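Local structure of putative regulator of transfer genes ArtA (Staphylococcus aureus subsp. aureus USA300, 3GXQ) at residues 9-14 / 41-46. The protein binds DNA as a ribbon-helix-helix dimer and acts as a master regulator of plasmid transmission genes, probably by controlling their transcription. Residues are numbered along the deposited sequence; the frame is centred on the assembly and turned at random.
With nucleotides of chain D.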
loop_
_atom_site.group_PDB
_atom_site.type_symbol
_atom_site.label_atom_id
_atom_site.label_comp_id
_atom_site.label_asym_id
_atom_site.label_seq_id
_atom_site.Cartn_x
_atom_site.Cartn_y
_atom_site.Cartn_z
ATOM N N LYS B 9 10.732 -0.355 -15.457
ATOM C CA LYS B 9 10.264 -1.544 -14.760
ATOM C C LYS B 9 8.759 -1.804 -14.812
ATOM O O LYS B 9 7.949 -0.936 -14.519
ATOM C CB LYS B 9 10.717 -1.510 -13.301
ATOM C CG LYS B 9 12.193 -1.812 -13.100
ATOM C CD LYS B 9 12.528 -1.925 -11.613
ATOM C CE LYS B 9 13.968 -2.383 -11.386
ATOM N NZ LYS B 9 14.287 -2.550 -9.933
ATOM N N LYS B 10 8.405 -3.027 -15.186
ATOM C CA LYS B 10 7.014 -3.456 -15.258
ATOM C C LYS B 10 6.447 -3.541 -13.843
ATOM O O LYS B 10 7.047 -4.167 -12.980
ATOM C CB LYS B 10 6.934 -4.838 -15.903
ATOM C CG LYS B 10 8.035 -5.794 -15.427
ATOM C CD LYS B 10 7.572 -7.241 -15.469
ATOM C CE LYS B 10 8.736 -8.178 -15.709
ATOM N NZ LYS B 10 8.257 -9.582 -15.780
ATOM N N LYS B 11 5.285 -2.938 -13.606
ATOM C CA LYS B 11 4.703 -2.978 -12.267
ATOM C C LYS B 11 4.097 -4.334 -11.923
ATOM O O LYS B 11 3.567 -5.028 -12.789
ATOM C CB LYS B 11 3.667 -1.864 -12.091
ATOM C CG LYS B 11 4.246 -0.463 -12.317
ATOM C CD LYS B 11 3.254 0.625 -11.936
ATOM C CE LYS B 11 3.496 1.904 -12.714
ATOM N NZ LYS B 11 4.927 2.277 -12.728
ATOM N N VAL B 12 4.200 -4.697 -10.645
ATOM C CA VAL B 12 3.695 -5.961 -10.109
ATOM C C VAL B 12 2.508 -5.770 -9.164
ATOM O O VAL B 12 2.400 -4.771 -8.457
ATOM C CB VAL B 12 4.817 -6.746 -9.366
ATOM C CG1 VAL B 12 5.882 -7.184 -10.361
ATOM C CG2 VAL B 12 5.461 -5.875 -8.295
ATOM N N SER B 13 1.630 -6.757 -9.153
ATOM C CA SER B 13 0.438 -6.708 -8.345
ATOM C C SER B 13 0.625 -6.833 -6.833
ATOM O O SER B 13 1.318 -7.718 -6.349
ATOM C CB SER B 13 -0.538 -7.783 -8.836
ATOM O OG SER B 13 -1.675 -7.851 -7.986
ATOM N N LEU B 14 -0.007 -5.924 -6.099
ATOM C CA LEU B 14 0.005 -5.930 -4.643
ATOM C C LEU B 14 -1.477 -6.001 -4.323
ATOM O O LEU B 14 -2.225 -5.089 -4.661
ATOM C CB LEU B 14 0.582 -4.628 -4.067
ATOM C CG LEU B 14 0.714 -4.552 -2.537
ATOM C CD1 LEU B 14 1.771 -5.533 -2.036
ATOM C CD2 LEU B 14 1.106 -3.147 -2.139
ATOM N N ALA B 41 -2.384 6.728 -5.816
ATOM C CA ALA B 41 -2.405 7.310 -4.485
ATOM C C ALA B 41 -1.771 6.300 -3.522
ATOM O O ALA B 41 -0.972 6.670 -2.668
ATOM C CB ALA B 41 -3.847 7.628 -4.072
ATOM N N GLY B 42 -2.119 5.025 -3.689
ATOM C CA GLY B 42 -1.562 3.978 -2.855
ATOM C C GLY B 42 -0.042 3.881 -2.956
ATOM O O GLY B 42 0.626 3.615 -1.967
ATOM N N ARG B 43 0.505 4.088 -4.154
ATOM C CA ARG B 43 1.956 4.044 -4.363
ATOM C C ARG B 43 2.651 5.193 -3.635
ATOM O O ARG B 43 3.643 4.976 -2.939
ATOM C CB ARG B 43 2.298 4.156 -5.852
ATOM C CG ARG B 43 2.321 2.850 -6.614
ATOM C CD ARG B 43 2.435 3.106 -8.112
ATOM N NE ARG B 43 1.424 2.304 -8.773
ATOM C CZ ARG B 43 0.584 2.739 -9.696
ATOM N NH1 ARG B 43 0.620 3.998 -10.118
ATOM N NH2 ARG B 43 -0.331 1.905 -10.148
ATOM N N GLU B 44 2.133 6.409 -3.817
ATOM C CA GLU B 44 2.691 7.601 -3.183
ATOM C C GLU B 44 2.626 7.469 -1.661
ATOM O O GLU B 44 3.570 7.805 -0.955
ATOM C CB GLU B 44 1.921 8.854 -3.618
ATOM C CG GLU B 44 1.722 8.975 -5.120
ATOM C CD GLU B 44 0.906 10.201 -5.519
ATOM O OE1 GLU B 44 -0.095 10.501 -4.830
ATOM O OE2 GLU B 44 1.260 10.855 -6.527
ATOM N N ILE B 45 1.501 6.976 -1.167
ATOM C CA ILE B 45 1.303 6.790 0.260
ATOM C C ILE B 45 2.245 5.724 0.793
ATOM O O ILE B 45 2.912 5.917 1.807
ATOM C CB ILE B 45 -0.149 6.399 0.540
ATOM C CG1 ILE B 45 -1.055 7.563 0.127
ATOM C CG2 ILE B 45 -0.341 6.037 2.016
ATOM C CD1 ILE B 45 -2.540 7.224 0.135
ATOM N N LEU B 46 2.309 4.596 0.102
ATOM C CA LEU B 46 3.191 3.526 0.521
ATOM C C LEU B 46 4.641 4.009 0.550
ATOM O O LEU B 46 5.404 3.666 1.450
ATOM C CB LEU B 46 3.052 2.321 -0.419
ATOM C CG LEU B 46 1.851 1.401 -0.177
ATOM C CD1 LEU B 46 1.702 0.414 -1.321
ATOM C CD2 LEU B 46 2.035 0.655 1.136
ATOM P P DC D 2 2.916 -0.367 -16.073
ATOM O OP1 DC D 2 3.958 0.634 -15.751
ATOM O OP2 DC D 2 2.990 -1.730 -15.480
ATOM O "O5'" DC D 2 1.519 0.241 -15.653
ATOM C "C5'" DC D 2 0.439 0.122 -16.552
ATOM C "C4'" DC D 2 -0.660 1.076 -16.180
ATOM O "O4'" DC D 2 -1.792 0.654 -16.966
ATOM C "C3'" DC D 2 -1.081 0.911 -14.720
ATOM O "O3'" DC D 2 -1.615 2.141 -14.206
ATOM C "C2'" DC D 2 -2.105 -0.201 -14.783
ATOM C "C1'" DC D 2 -2.760 0.036 -16.127
ATOM N N1 DC D 2 -3.202 -1.200 -16.780
ATOM C C2 DC D 2 -4.300 -1.129 -17.616
ATOM O O2 DC D 2 -4.838 -0.037 -17.781
ATOM N N3 DC D 2 -4.753 -2.244 -18.223
ATOM C C4 DC D 2 -4.137 -3.408 -18.013
ATOM N N4 DC D 2 -4.625 -4.491 -18.635
ATOM C C5 DC D 2 -2.996 -3.515 -17.159
ATOM C C6 DC D 2 -2.566 -2.392 -16.567
ATOM P P DA D 3 -2.067 2.244 -12.665
ATOM O OP1 DA D 3 -1.853 3.640 -12.226
ATOM O OP2 DA D 3 -1.435 1.136 -11.930
ATOM O "O5'" DA D 3 -3.619 1.912 -12.723
ATOM C "C5'" DA D 3 -4.466 2.631 -13.603
ATOM C "C4'" DA D 3 -5.916 2.393 -13.261
ATOM O "O4'" DA D 3 -6.371 1.173 -13.902
ATOM C "C3'" DA D 3 -6.129 2.164 -11.762
ATOM O "O3'" DA D 3 -7.413 2.663 -11.371
ATOM C "C2'" DA D 3 -6.001 0.653 -11.631
ATOM C "C1'" DA D 3 -6.646 0.180 -12.925
ATOM N N9 DA D 3 -6.248 -1.126 -13.456
ATOM C C8 DA D 3 -5.049 -1.774 -13.321
ATOM N N7 DA D 3 -5.016 -2.953 -13.901
ATOM C C5 DA D 3 -6.277 -3.088 -14.461
ATOM C C6 DA D 3 -6.880 -4.121 -15.220
ATOM N N6 DA D 3 -6.266 -5.264 -15.552
ATOM N N1 DA D 3 -8.155 -3.934 -15.628
ATOM C C2 DA D 3 -8.774 -2.795 -15.294
ATOM N N3 DA D 3 -8.317 -1.757 -14.592
ATOM C C4 DA D 3 -7.047 -1.969 -14.198
#
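Lys11 and Arg43 meet beside the DNA backbone, where a loop leading into strand 12-18 and the helix 38-53 jointly clasp two successive phosphates of chain D. Their side chains cross at about a right angle, and a methylene rests on a guanidinium face: CD of Lys11 lies over one face of the Arg43 group, displaced toward its rim and 4.0 Å from Arg43 NE. The ammonium, swung away by a bend at chi4 (-47°), stays apart, with Lys11 NZ 5.3 Å from Arg43 NE, and makes a long, weak ion pair with Asp19 of the second subunit.

Polar contacts run outward to the nucleic acid. The backbone N of Lys11 donates to OP2 of DC2 at 3.2 Å, while the methylenes of the same residue lie alongside that phosphate, Lys11 CE coming to 3.3 Å from OP1 of DC2. One phosphate on, NH1 of Arg43 gives a long, somewhat bent bond (3.3 Å, 144°) to OP1 of DA3. Arg43 NE is spoken for by the carbonyl O of Leu17 in the second subunit, a bond that should help fix the rotation of the group.

The apolar part lies deeper. Leu14 and Leu46 reach toward each other tip to tip, Leu14 CD2 to Leu46 CD1 at 3.7 Å. Met22 of the second subunit also packs on Leu46, and residues 12-14 pair with the antiparallel strand of that subunit, the intertwined arrangement of a ribbon-helix-helix dimer.

Two cationic side chains thus converge on adjacent phosphates, whose negative charge probably steadies both, above a small leucine contact in the dimer core. Backbone amide and guanidinium grip phosphate oxygens, so these particular bonds hold the DNA backbone and do not themselves read bases.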